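Local atomic coordinates of ATP grasp ligase (Microcystis aeruginosa MRC, PDB entry 5IG9), a protein that probably uses ATP to form the ring-closing ester bonds of a microviridin precursor peptide, as other ATP-grasp ligases couple carboxylates to nucleophiles. Residues Q126-V131 against Y290-I295. Numbering follows the deposited sequence.
Sequences QLQLQV and YIFLEI
Q128 reaches from its helix to the backbone of I295, where OE1 accepts one good hydrogen bond from the peptide N and NE2 adds a weak one to the carbonyl O. I295 N stands 3.0 Å from Q128 OE1, well above the carbonyl plane of the amide. Seen from the donor the bond is almost straight, with an N-H...O angle of 167°. Q128 NE2 lies 2.8 Å from I295 O, but that bond is too bent to be strong; the carbonyl O of A122 is the stronger partner of NE2. A glutamine suits this place because it carries a donor and an acceptor on one arm. Its CG lies anti to the carbonyl carbon (chi1 -62°), and the extended chain beyond carries the amide across to the strand. CG2 of I295 packs beside this amide.

One residue along the helix, L129 uses a methyl, CD2, which comes to 4.0 Å from CE2 of F292, meeting the ring obliquely, and also rests against the carbonyl O of L293. S47 of the second subunit packs on L129 as well. The CB of F292 points toward the helix, and the edge of its ring is met in plane by CG2 of I295. A broad aromatic ring can touch both L129 and the helix backbone at the O of Q128.

Backbone hydrogen bonds from both L293 and E294 to D281 make a classic beta bulge, which probably helps present the N and O of I295 to Q128. Segments 126-131 and 290-295 run at 139° between their N-to-C directions, nearer antiparallel than parallel. Strand 290-296 is an edge strand, within this chain, of an antiparallel sheet, next to strand 277-284, and helix 260-273 packs alongside, L269 on F292 and M270 on I295.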
loop_
_atom_site.group_PDB
_atom_site.type_symbol
_atom_site.label_atom_id
_atom_site.label_comp_id
_atom_site.label_asym_id
_atom_site.label_seq_id
_atom_site.Cartn_x
_atom_site.Cartn_y
_atom_site.Cartn_z
ATOM N N GLN A 126 -0.435 10.399 9.034
ATOM C CA GLN A 126 0.327 11.630 9.204
ATOM C C GLN A 126 0.015 12.636 8.106
ATOM O O GLN A 126 0.003 13.848 8.359
ATOM C CB GLN A 126 1.824 11.327 9.231
ATOM C CG GLN A 126 2.687 12.541 9.521
ATOM C CD GLN A 126 4.166 12.263 9.341
ATOM O OE1 GLN A 126 4.601 11.109 9.363
ATOM N NE2 GLN A 126 4.947 13.319 9.152
ATOM N N LEU A 127 -0.241 12.160 6.885
ATOM C CA LEU A 127 -0.612 13.064 5.803
ATOM C C LEU A 127 -2.042 13.566 5.957
ATOM O O LEU A 127 -2.347 14.695 5.559
ATOM C CB LEU A 127 -0.435 12.364 4.456
ATOM C CG LEU A 127 -0.729 13.186 3.201
ATOM C CD1 LEU A 127 0.233 14.357 3.074
ATOM C CD2 LEU A 127 -0.659 12.293 1.979
ATOM N N GLN A 128 -2.930 12.750 6.526
ATOM C CA GLN A 128 -4.293 13.201 6.782
ATOM C C GLN A 128 -4.296 14.434 7.677
ATOM O O GLN A 128 -4.884 15.467 7.336
ATOM C CB GLN A 128 -5.110 12.080 7.425
ATOM C CG GLN A 128 -5.271 10.825 6.589
ATOM C CD GLN A 128 -6.143 9.810 7.290
ATOM O OE1 GLN A 128 -6.740 10.104 8.322
ATOM N NE2 GLN A 128 -6.226 8.609 6.733
ATOM N N LEU A 129 -3.628 14.340 8.831
ATOM C CA LEU A 129 -3.622 15.443 9.786
ATOM C C LEU A 129 -2.958 16.683 9.200
ATOM O O LEU A 129 -3.439 17.806 9.390
ATOM C CB LEU A 129 -2.912 15.011 11.070
ATOM C CG LEU A 129 -3.431 13.722 11.714
ATOM C CD1 LEU A 129 -2.481 13.226 12.790
ATOM C CD2 LEU A 129 -4.819 13.937 12.284
ATOM N N GLN A 130 -1.854 16.496 8.477
ATOM C CA GLN A 130 -1.144 17.628 7.890
ATOM C C GLN A 130 -1.990 18.337 6.839
ATOM O O GLN A 130 -2.018 19.571 6.788
ATOM C CB GLN A 130 0.172 17.153 7.283
ATOM C CG GLN A 130 0.829 18.149 6.356
ATOM C CD GLN A 130 2.218 17.708 5.952
ATOM O OE1 GLN A 130 3.130 17.655 6.781
ATOM N NE2 GLN A 130 2.389 17.377 4.675
ATOM N N VAL A 131 -2.680 17.578 5.987
ATOM C CA VAL A 131 -3.511 18.195 4.958
ATOM C C VAL A 131 -4.737 18.849 5.581
ATOM O O VAL A 131 -5.156 19.934 5.161
ATOM C CB VAL A 131 -3.893 17.157 3.886
ATOM C CG1 VAL A 131 -4.955 17.720 2.951
ATOM C CG2 VAL A 131 -2.660 16.748 3.098
ATOM N N TYR A 290 -13.927 22.355 16.962
ATOM C CA TYR A 290 -14.002 21.133 16.174
ATOM C C TYR A 290 -12.592 20.666 15.831
ATOM O O TYR A 290 -11.842 21.381 15.158
ATOM C CB TYR A 290 -14.824 21.347 14.903
ATOM C CG TYR A 290 -16.297 21.608 15.146
ATOM C CD1 TYR A 290 -16.752 22.882 15.453
ATOM C CD2 TYR A 290 -17.232 20.581 15.065
ATOM C CE1 TYR A 290 -18.094 23.129 15.676
ATOM C CE2 TYR A 290 -18.577 20.819 15.287
ATOM C CZ TYR A 290 -19.002 22.095 15.591
ATOM O OH TYR A 290 -20.340 22.340 15.811
ATOM N N ILE A 291 -12.241 19.467 16.288
ATOM C CA ILE A 291 -10.920 18.886 16.087
ATOM C C ILE A 291 -11.050 17.708 15.133
ATOM O O ILE A 291 -11.847 16.796 15.371
ATOM C CB ILE A 291 -10.287 18.444 17.418
ATOM C CG1 ILE A 291 -9.862 19.658 18.249
ATOM C CG2 ILE A 291 -9.101 17.523 17.173
ATOM C CD1 ILE A 291 -10.949 20.216 19.141
ATOM N N PHE A 292 -10.271 17.733 14.055
ATOM C CA PHE A 292 -10.221 16.615 13.123
ATOM C C PHE A 292 -9.321 15.518 13.680
ATOM O O PHE A 292 -8.191 15.783 14.099
ATOM C CB PHE A 292 -9.705 17.074 11.760
ATOM C CG PHE A 292 -9.421 15.945 10.806
ATOM C CD1 PHE A 292 -10.442 15.391 10.049
ATOM C CD2 PHE A 292 -8.139 15.435 10.667
ATOM C CE1 PHE A 292 -10.188 14.350 9.173
ATOM C CE2 PHE A 292 -7.881 14.392 9.791
ATOM C CZ PHE A 292 -8.907 13.851 9.044
ATOM N N LEU A 293 -9.813 14.281 13.665
ATOM C CA LEU A 293 -9.043 13.138 14.140
ATOM C C LEU A 293 -8.542 12.263 12.999
ATOM O O LEU A 293 -7.331 12.062 12.860
ATOM C CB LEU A 293 -9.874 12.299 15.119
ATOM C CG LEU A 293 -10.220 12.919 16.473
ATOM C CD1 LEU A 293 -10.933 11.902 17.348
ATOM C CD2 LEU A 293 -8.975 13.454 17.166
ATOM N N GLU A 294 -9.442 11.739 12.169
ATOM C CA GLU A 294 -9.070 10.706 11.215
ATOM C C GLU A 294 -10.143 10.581 10.141
ATOM O O GLU A 294 -11.332 10.739 10.421
ATOM C CB GLU A 294 -8.879 9.361 11.929
ATOM C CG GLU A 294 -8.682 8.162 11.014
ATOM C CD GLU A 294 -8.573 6.867 11.791
ATOM O OE1 GLU A 294 -8.158 6.920 12.968
ATOM O OE2 GLU A 294 -8.913 5.800 11.233
ATOM N N ILE A 295 -9.711 10.298 8.917
ATOM C CA ILE A 295 -10.596 9.863 7.846
ATOM C C ILE A 295 -10.180 8.457 7.435
ATOM O O ILE A 295 -9.006 8.211 7.129
ATOM C CB ILE A 295 -10.571 10.821 6.639
ATOM C CG1 ILE A 295 -11.288 10.188 5.445
ATOM C CG2 ILE A 295 -9.150 11.201 6.270
ATOM C CD1 ILE A 295 -11.262 11.051 4.204
#